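Local coordinates for DNA mismatch repair protein PMS1 (Saccharomyces cerevisiae, PDB 3H4L) that binds ATP through its N-terminal GHKL-type ATPase domain and probably couples ATP binding and hydrolysis to DNA mismatch repair, at residues 284-289 and 317-322; 230-235 and 266-271. All blocks are in the same frame, centred on the assembly; numbering follows the deposited sequence.

Contact 1: 284-289 and 317-322; sequences FIYVNK and FLNLEL
Strands 283-287 and 316-321 are the two beta strands of a beta-alpha-beta crossover, joined through helix 295-306, and they run parallel as neighbours in the four-stranded sheet of the S5-like domain. Side chains alternate between two faces. On one, F284 and F317 lie side by side, both with CG anti to the carbonyl carbon (chi1 -58° in each). The ring planes are nearly parallel, 9° apart but offset, and they meet rim to rim, neither ring over the face of the other, with F284 CD1 3.4 Å from F317 CE2. F221 of helix 213-221 touches both rings. Farther along the same face, the Y286 ring has the carbonyl O of L318 at its edge, in the ring plane, while its OH is bonded to the carbonyl O of G180 on helix 167-184. The other face carries I285, V287, L318 and L320. There V287 crosses L320 obliquely, and V287 CG1 reaches L322 CD2 at 3.7 Å.

Backbone bonds zip the strands together: Y286 N donates to L318 O at 2.7 Å, and Y286 O takes the amide N of L320 almost straight on. Where the first strand ends, N319 takes over. With CG anti to its own N (chi1 179°), its carboxamide swings across to the turn, and the K289 side chain crosses it at about a right angle. The carboxamide is gripped at both ends: N319 ND2 donates a hydrogen bond to E321 OE1 at 3.0 Å, and N319 OD1 accepts K289 N on an in-plane lone pair at 3.1 Å.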
ATOM      1  N   PHE B 284       6.987  16.141  13.415  1.00 50.96           N
ATOM      2  CA  PHE B 284       5.651  16.034  14.014  1.00 49.00           C
ATOM      3  C   PHE B 284       5.635  16.588  15.440  1.00 49.74           C
ATOM      4  O   PHE B 284       6.493  16.244  16.261  1.00 48.95           O
ATOM      5  CB  PHE B 284       5.186  14.572  14.083  1.00 45.52           C
ATOM      6  CG  PHE B 284       5.134  13.883  12.758  1.00 44.17           C
ATOM      7  CD1 PHE B 284       6.280  13.359  12.188  1.00 44.15           C
ATOM      8  CD2 PHE B 284       3.929  13.753  12.073  1.00 44.46           C
ATOM      9  CE1 PHE B 284       6.230  12.711  10.955  1.00 42.92           C
ATOM     10  CE2 PHE B 284       3.871  13.106  10.837  1.00 43.31           C
ATOM     11  CZ  PHE B 284       5.025  12.585  10.280  1.00 41.52           C
ATOM     12  N   ILE B 285       4.644  17.421  15.738  1.00 49.59           N
ATOM     13  CA  ILE B 285       4.506  18.013  17.071  1.00 50.86           C
ATOM     14  C   ILE B 285       3.087  17.823  17.567  1.00 49.70           C
ATOM     15  O   ILE B 285       2.119  18.061  16.837  1.00 49.11           O
ATOM     16  CB  ILE B 285       4.755  19.508  17.052  1.00 51.88           C
ATOM     17  CG1 ILE B 285       3.791  20.122  16.038  1.00 54.47           C
ATOM     18  CG2 ILE B 285       6.207  19.792  16.740  1.00 51.24           C
ATOM     19  CD1 ILE B 285       3.990  21.540  15.749  1.00 55.68           C
ATOM     20  N   TYR B 286       2.964  17.421  18.821  1.00 49.06           N
ATOM     21  CA  TYR B 286       1.656  17.205  19.392  1.00 49.50           C
ATOM     22  C   TYR B 286       1.460  17.905  20.729  1.00 50.42           C
ATOM     23  O   TYR B 286       2.380  18.007  21.540  1.00 47.57           O
ATOM     24  CB  TYR B 286       1.411  15.715  19.599  1.00 49.12           C
ATOM     25  CG  TYR B 286       1.770  14.831  18.434  1.00 47.19           C
ATOM     26  CD1 TYR B 286       3.093  14.476  18.187  1.00 45.11           C
ATOM     27  CD2 TYR B 286       0.774  14.281  17.628  1.00 46.15           C
ATOM     28  CE1 TYR B 286       3.411  13.579  17.178  1.00 47.11           C
ATOM     29  CE2 TYR B 286       1.082  13.390  16.617  1.00 45.46           C
ATOM     30  CZ  TYR B 286       2.400  13.032  16.402  1.00 45.62           C
ATOM     31  OH  TYR B 286       2.697  12.068  15.467  1.00 42.58           O
ATOM     32  N   VAL B 287       0.243  18.388  20.942  1.00 52.11           N
ATOM     33  CA  VAL B 287      -0.126  19.035  22.189  1.00 53.71           C
ATOM     34  C   VAL B 287      -1.322  18.225  22.667  1.00 54.59           C
ATOM     35  O   VAL B 287      -2.397  18.253  22.063  1.00 54.30           O
ATOM     36  CB  VAL B 287      -0.515  20.506  21.978  1.00 53.74           C
ATOM     37  CG1 VAL B 287      -0.960  21.125  23.301  1.00 55.31           C
ATOM     38  CG2 VAL B 287       0.671  21.267  21.417  1.00 52.90           C
ATOM     39  N   ASN B 288      -1.112  17.482  23.747  1.00 56.32           N
ATOM     40  CA  ASN B 288      -2.144  16.615  24.301  1.00 57.82           C
ATOM     41  C   ASN B 288      -2.637  15.623  23.248  1.00 58.42           C
ATOM     42  O   ASN B 288      -3.824  15.572  22.922  1.00 58.89           O
ATOM     43  CB  ASN B 288      -3.317  17.430  24.863  1.00 56.41           C
ATOM     44  CG  ASN B 288      -2.911  18.302  26.042  1.00 56.14           C
ATOM     45  OD1 ASN B 288      -2.024  17.949  26.828  1.00 51.41           O
ATOM     46  ND2 ASN B 288      -3.572  19.444  26.177  1.00 56.61           N
ATOM     47  N   LYS B 289      -1.687  14.861  22.710  1.00 59.21           N
ATOM     48  CA  LYS B 289      -1.920  13.812  21.718  1.00 59.77           C
ATOM     49  C   LYS B 289      -2.694  14.135  20.444  1.00 59.99           C
ATOM     50  O   LYS B 289      -3.333  13.258  19.874  1.00 60.97           O
ATOM     51  CB  LYS B 289      -2.570  12.615  22.404  1.00 60.37           C
ATOM     52  CG  LYS B 289      -1.856  12.167  23.673  1.00 61.40           C
ATOM     53  CD  LYS B 289      -0.412  11.786  23.388  1.00 65.08           C
ATOM     54  CE  LYS B 289       0.262  11.190  24.620  1.00 67.45           C
ATOM     55  NZ  LYS B 289       1.687  10.804  24.366  1.00 67.06           N
ATOM     56  N   PHE B 317       9.444  14.362  16.780  1.00 52.36           N
ATOM     57  CA  PHE B 317       8.312  13.606  17.306  1.00 51.31           C
ATOM     58  C   PHE B 317       8.192  14.042  18.760  1.00 50.17           C
ATOM     59  O   PHE B 317       8.636  13.342  19.671  1.00 49.91           O
ATOM     60  CB  PHE B 317       8.572  12.097  17.252  1.00 51.46           C
ATOM     61  CG  PHE B 317       8.855  11.581  15.881  1.00 51.78           C
ATOM     62  CD1 PHE B 317      10.151  11.251  15.505  1.00 53.38           C
ATOM     63  CD2 PHE B 317       7.827  11.429  14.958  1.00 53.33           C
ATOM     64  CE1 PHE B 317      10.427  10.773  14.226  1.00 54.27           C
ATOM     65  CE2 PHE B 317       8.087  10.951  13.670  1.00 54.01           C
ATOM     66  CZ  PHE B 317       9.389  10.623  13.305  1.00 54.79           C
ATOM     67  N   LEU B 318       7.602  15.209  18.978  1.00 49.80           N
ATOM     68  CA  LEU B 318       7.473  15.708  20.334  1.00 50.17           C
ATOM     69  C   LEU B 318       6.056  15.983  20.767  1.00 49.64           C
ATOM     70  O   LEU B 318       5.281  16.613  20.050  1.00 49.03           O
ATOM     71  CB  LEU B 318       8.300  16.977  20.496  1.00 48.57           C
ATOM     72  CG  LEU B 318       9.783  16.790  20.202  1.00 48.55           C
ATOM     73  CD1 LEU B 318      10.497  18.091  20.479  1.00 48.67           C
ATOM     74  CD2 LEU B 318      10.351  15.675  21.065  1.00 48.43           C
ATOM     75  N   ASN B 319       5.722  15.504  21.956  1.00 50.94           N
ATOM     76  CA  ASN B 319       4.398  15.732  22.500  1.00 52.38           C
ATOM     77  C   ASN B 319       4.500  16.688  23.672  1.00 53.04           C
ATOM     78  O   ASN B 319       5.271  16.448  24.603  1.00 52.33           O
ATOM     79  CB  ASN B 319       3.759  14.427  22.979  1.00 51.95           C
ATOM     80  CG  ASN B 319       2.376  14.646  23.587  1.00 50.79           C
ATOM     81  OD1 ASN B 319       1.425  15.021  22.890  1.00 46.58           O
ATOM     82  ND2 ASN B 319       2.267  14.429  24.895  1.00 48.53           N
ATOM     83  N   LEU B 320       3.737  17.778  23.599  1.00 55.43           N
ATOM     84  CA  LEU B 320       3.688  18.771  24.665  1.00 57.90           C
ATOM     85  C   LEU B 320       2.434  18.448  25.457  1.00 59.37           C
ATOM     86  O   LEU B 320       1.313  18.569  24.949  1.00 59.75           O
ATOM     87  CB  LEU B 320       3.590  20.199  24.115  1.00 57.74           C
ATOM     88  CG  LEU B 320       4.673  20.707  23.163  1.00 58.78           C
ATOM     89  CD1 LEU B 320       4.645  22.231  23.141  1.00 57.02           C
ATOM     90  CD2 LEU B 320       6.043  20.215  23.614  1.00 59.54           C
ATOM     91  N   GLU B 321       2.639  18.016  26.696  1.00 61.07           N
ATOM     92  CA  GLU B 321       1.552  17.653  27.584  1.00 63.00           C
ATOM     93  C   GLU B 321       1.400  18.757  28.625  1.00 64.53           C
ATOM     94  O   GLU B 321       2.364  19.128  29.294  1.00 64.57           O
ATOM     95  CB  GLU B 321       1.876  16.320  28.265  1.00 64.33           C
ATOM     96  CG  GLU B 321       0.696  15.609  28.910  1.00 65.13           C
ATOM     97  CD  GLU B 321      -0.306  15.115  27.888  1.00 67.38           C
ATOM     98  OE1 GLU B 321       0.095  14.354  26.980  1.00 65.63           O
ATOM     99  OE2 GLU B 321      -1.495  15.489  27.993  1.00 69.84           O
ATOM    100  N   LEU B 322       0.192  19.292  28.746  1.00 66.17           N
ATOM    101  CA  LEU B 322      -0.084  20.345  29.718  1.00 68.15           C
ATOM    102  C   LEU B 322      -1.594  20.529  29.850  1.00 69.92           C
ATOM    103  O   LEU B 322      -2.369  19.985  29.057  1.00 69.95           O
ATOM    104  CB  LEU B 322       0.565  21.667  29.286  1.00 67.16           C
ATOM    105  CG  LEU B 322      -0.098  22.468  28.161  1.00 66.70           C
ATOM    106  CD1 LEU B 322       0.539  23.841  28.078  1.00 66.00           C
ATOM    107  CD2 LEU B 322       0.033  21.727  26.845  1.00 65.64           C
TER

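Contact 2: 230-235 and 266-271; sequences EEVDLV and GYISQN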
ATOM      1  N   GLU B 230      16.905   9.902  19.656  1.00 60.10           N
ATOM      2  CA  GLU B 230      17.202   9.837  21.077  1.00 60.68           C
ATOM      3  C   GLU B 230      15.967  10.311  21.817  1.00 59.73           C
ATOM      4  O   GLU B 230      15.359  11.308  21.433  1.00 60.23           O
ATOM      5  CB  GLU B 230      18.385  10.751  21.433  1.00 62.85           C
ATOM      6  CG  GLU B 230      19.733  10.282  20.898  1.00 65.11           C
ATOM      7  CD  GLU B 230      20.218   9.018  21.582  1.00 67.32           C
ATOM      8  OE1 GLU B 230      21.190   8.406  21.094  1.00 67.88           O
ATOM      9  OE2 GLU B 230      19.627   8.641  22.614  1.00 69.38           O
ATOM     10  N   GLU B 231      15.595   9.601  22.874  1.00 59.12           N
ATOM     11  CA  GLU B 231      14.431   9.970  23.664  1.00 58.70           C
ATOM     12  C   GLU B 231      14.559  11.371  24.254  1.00 58.44           C
ATOM     13  O   GLU B 231      15.651  11.807  24.628  1.00 58.63           O
ATOM     14  CB  GLU B 231      14.226   8.964  24.793  1.00 59.75           C
ATOM     15  CG  GLU B 231      13.301   9.471  25.893  1.00 61.63           C
ATOM     16  CD  GLU B 231      13.115   8.475  27.022  1.00 61.95           C
ATOM     17  OE1 GLU B 231      12.546   8.862  28.067  1.00 64.10           O
ATOM     18  OE2 GLU B 231      13.530   7.310  26.866  1.00 60.63           O
ATOM     19  N   VAL B 232      13.427  12.065  24.328  1.00 56.58           N
ATOM     20  CA  VAL B 232      13.362  13.404  24.885  1.00 55.04           C
ATOM     21  C   VAL B 232      12.374  13.337  26.039  1.00 55.36           C
ATOM     22  O   VAL B 232      11.259  12.847  25.877  1.00 54.10           O
ATOM     23  CB  VAL B 232      12.872  14.430  23.826  1.00 54.33           C
ATOM     24  CG1 VAL B 232      12.640  15.799  24.461  1.00 51.61           C
ATOM     25  CG2 VAL B 232      13.899  14.546  22.721  1.00 53.63           C
ATOM     26  N   ASP B 233      12.797  13.812  27.207  1.00 56.64           N
ATOM     27  CA  ASP B 233      11.954  13.809  28.404  1.00 58.14           C
ATOM     28  C   ASP B 233      12.197  15.130  29.136  1.00 58.51           C
ATOM     29  O   ASP B 233      12.999  15.190  30.072  1.00 58.74           O
ATOM     30  CB  ASP B 233      12.342  12.640  29.314  1.00 58.54           C
ATOM     31  CG  ASP B 233      11.193  12.163  30.191  1.00 61.50           C
ATOM     32  OD1 ASP B 233      10.412  13.011  30.679  1.00 62.47           O
ATOM     33  OD2 ASP B 233      11.082  10.934  30.405  1.00 61.87           O
ATOM     34  N   LEU B 234      11.507  16.186  28.711  1.00 57.96           N
ATOM     35  CA  LEU B 234      11.684  17.503  29.316  1.00 58.44           C
ATOM     36  C   LEU B 234      10.499  18.018  30.132  1.00 59.06           C
ATOM     37  O   LEU B 234       9.346  17.627  29.910  1.00 59.03           O
ATOM     38  CB  LEU B 234      12.010  18.527  28.227  1.00 57.80           C
ATOM     39  CG  LEU B 234      13.241  18.235  27.374  1.00 57.33           C
ATOM     40  CD1 LEU B 234      13.424  19.346  26.356  1.00 57.90           C
ATOM     41  CD2 LEU B 234      14.465  18.110  28.266  1.00 56.19           C
ATOM     42  N   VAL B 235      10.797  18.906  31.078  1.00 58.86           N
ATOM     43  CA  VAL B 235       9.770  19.513  31.913  1.00 59.79           C
ATOM     44  C   VAL B 235      10.026  21.015  32.027  1.00 60.90           C
ATOM     45  O   VAL B 235      10.879  21.450  32.806  1.00 61.94           O
ATOM     46  CB  VAL B 235       9.746  18.908  33.338  1.00 58.93           C
ATOM     47  CG1 VAL B 235       8.654  19.575  34.168  1.00 59.49           C
ATOM     48  CG2 VAL B 235       9.491  17.419  33.269  1.00 58.86           C
ATOM     49  N   GLY B 266       9.087  12.424  23.803  1.00 49.11           N
ATOM     50  CA  GLY B 266       9.125  11.969  22.426  1.00 49.47           C
ATOM     51  C   GLY B 266      10.539  11.655  21.975  1.00 49.78           C
ATOM     52  O   GLY B 266      11.367  11.183  22.765  1.00 49.45           O
ATOM     53  N   TYR B 267      10.820  11.910  20.702  1.00 48.23           N
ATOM     54  CA  TYR B 267      12.141  11.644  20.158  1.00 47.27           C
ATOM     55  C   TYR B 267      12.527  12.704  19.151  1.00 48.07           C
ATOM     56  O   TYR B 267      11.669  13.302  18.503  1.00 48.62           O
ATOM     57  CB  TYR B 267      12.172  10.270  19.486  1.00 47.15           C
ATOM     58  CG  TYR B 267      11.899   9.125  20.430  1.00 45.20           C
ATOM     59  CD1 TYR B 267      10.599   8.787  20.792  1.00 44.70           C
ATOM     60  CD2 TYR B 267      12.946   8.390  20.972  1.00 44.36           C
ATOM     61  CE1 TYR B 267      10.350   7.736  21.680  1.00 47.70           C
ATOM     62  CE2 TYR B 267      12.713   7.346  21.853  1.00 47.03           C
ATOM     63  CZ  TYR B 267      11.417   7.019  22.205  1.00 47.88           C
ATOM     64  OH  TYR B 267      11.204   5.975  23.081  1.00 48.30           O
ATOM     65  N   ILE B 268      13.827  12.942  19.032  1.00 48.34           N
ATOM     66  CA  ILE B 268      14.342  13.923  18.091  1.00 48.16           C
ATOM     67  C   ILE B 268      15.728  13.458  17.680  1.00 50.08           C
ATOM     68  O   ILE B 268      16.410  12.766  18.439  1.00 51.49           O
ATOM     69  CB  ILE B 268      14.418  15.334  18.724  1.00 45.16           C
ATOM     70  CG1 ILE B 268      14.740  16.365  17.644  1.00 45.13           C
ATOM     71  CG2 ILE B 268      15.487  15.373  19.805  1.00 45.85           C
ATOM     72  CD1 ILE B 268      14.548  17.807  18.075  1.00 43.40           C
ATOM     73  N   SER B 269      16.136  13.815  16.470  1.00 52.66           N
ATOM     74  CA  SER B 269      17.442  13.414  15.977  1.00 55.55           C
ATOM     75  C   SER B 269      18.553  13.988  16.831  1.00 57.08           C
ATOM     76  O   SER B 269      18.483  15.136  17.267  1.00 55.58           O
ATOM     77  CB  SER B 269      17.630  13.874  14.535  1.00 55.07           C
ATOM     78  OG  SER B 269      16.783  13.147  13.670  1.00 57.88           O
ATOM     79  N   GLN B 270      19.573  13.177  17.075  1.00 60.74           N
ATOM     80  CA  GLN B 270      20.706  13.634  17.853  1.00 64.15           C
ATOM     81  C   GLN B 270      21.546  14.530  16.949  1.00 65.92           C
ATOM     82  O   GLN B 270      21.616  14.307  15.740  1.00 65.64           O
ATOM     83  CB  GLN B 270      21.512  12.446  18.382  1.00 64.45           C
ATOM     84  CG  GLN B 270      21.798  11.339  17.407  1.00 66.63           C
ATOM     85  CD  GLN B 270      22.514  10.174  18.084  1.00 67.75           C
ATOM     86  OE1 GLN B 270      23.511  10.365  18.782  1.00 67.78           O
ATOM     87  NE2 GLN B 270      22.010   8.965  17.875  1.00 67.00           N
ATOM     88  N   ASN B 271      22.150  15.561  17.535  1.00 68.86           N
ATOM     89  CA  ASN B 271      22.959  16.518  16.779  1.00 71.26           C
ATOM     90  C   ASN B 271      24.184  15.910  16.118  1.00 71.65           C
ATOM     91  O   ASN B 271      24.821  16.548  15.284  1.00 71.61           O
ATOM     92  CB  ASN B 271      23.410  17.666  17.682  1.00 73.03           C
ATOM     93  CG  ASN B 271      24.185  17.185  18.897  1.00 74.13           C
ATOM     94  OD1 ASN B 271      24.887  16.172  18.843  1.00 74.32           O
ATOM     95  ND2 ASN B 271      24.073  17.923  19.998  1.00 74.60           N
TER
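Segments 230-235 and 266-271 pair antiparallel over a short run, their strand axes 4.9 Å apart at closest approach and 127° between directions, a strong twist that goes with the corner the chain turns at G266. Two hydrogen-bonded pairs, E230 with I268 and V232 with G266, flank the non-hydrogen-bonded pair E231 with Y267. V232 N reaches G266 O at 2.7 Å, coming from well above the carbonyl plane, whereas G266 N meets V232 O in plane on a lone pair. At the other end the two bonds are longer, I268 N to E230 O being 3.3 Å.

At that corner, G266 has backbone angles that would jam a CB against the preceding carbonyl. On the face of E231 and Y267, the tyrosine has CG anti to its carbonyl carbon, which lays the CD2-CE2 side of the ring along the E231 backbone; Y267 CD2 is 3.5 Å from E231 CA, and CE2 touches E231 CB. M213 and R214 of helix 213-221 also touch this ring. The opposite face carries V232 and I268, which cross obliquely and meet branch to branch, V232 CG2 to I268 CG2 at 3.4 Å, and Y358 of helix 343-362 packs on I268. Past the strand end Q270 crosses E230 obliquely, its CB 3.8 Å from E230 CG, with the carboxylate and amide planes nearly perpendicular at 82°. E231 O and S269 O accept bonds from the hydroxyls of Y357 and Y358, fastening both strands to that helix. This is a twisted antiparallel edge pair, with a helix packed on its sheet, in the S5-like domain of a MutL-family protein.

In the fold
From the N terminus, the chain first passes through the eight-stranded sheet and then enters the four-stranded one. Contact 2 closes first, bringing 266-271 back onto 230-235 over a link of 30 residues whose modelled part holds strand but no helix. Contact 1 follows in series: the chain leaves strand 261-269, runs along 284-289, crosses over through helix 295-306 and returns as 317-322. The two loops neither nest nor cross. Strand 316-321 inserts between 261-269 and 283-287, so the contacts form the two flanks of one sheet, with 229-237 and 283-287 outermost. They meet where F317 O probably accepts a hydrogen bond from Y267 N, and where L318 CD2 packs on V232 CB.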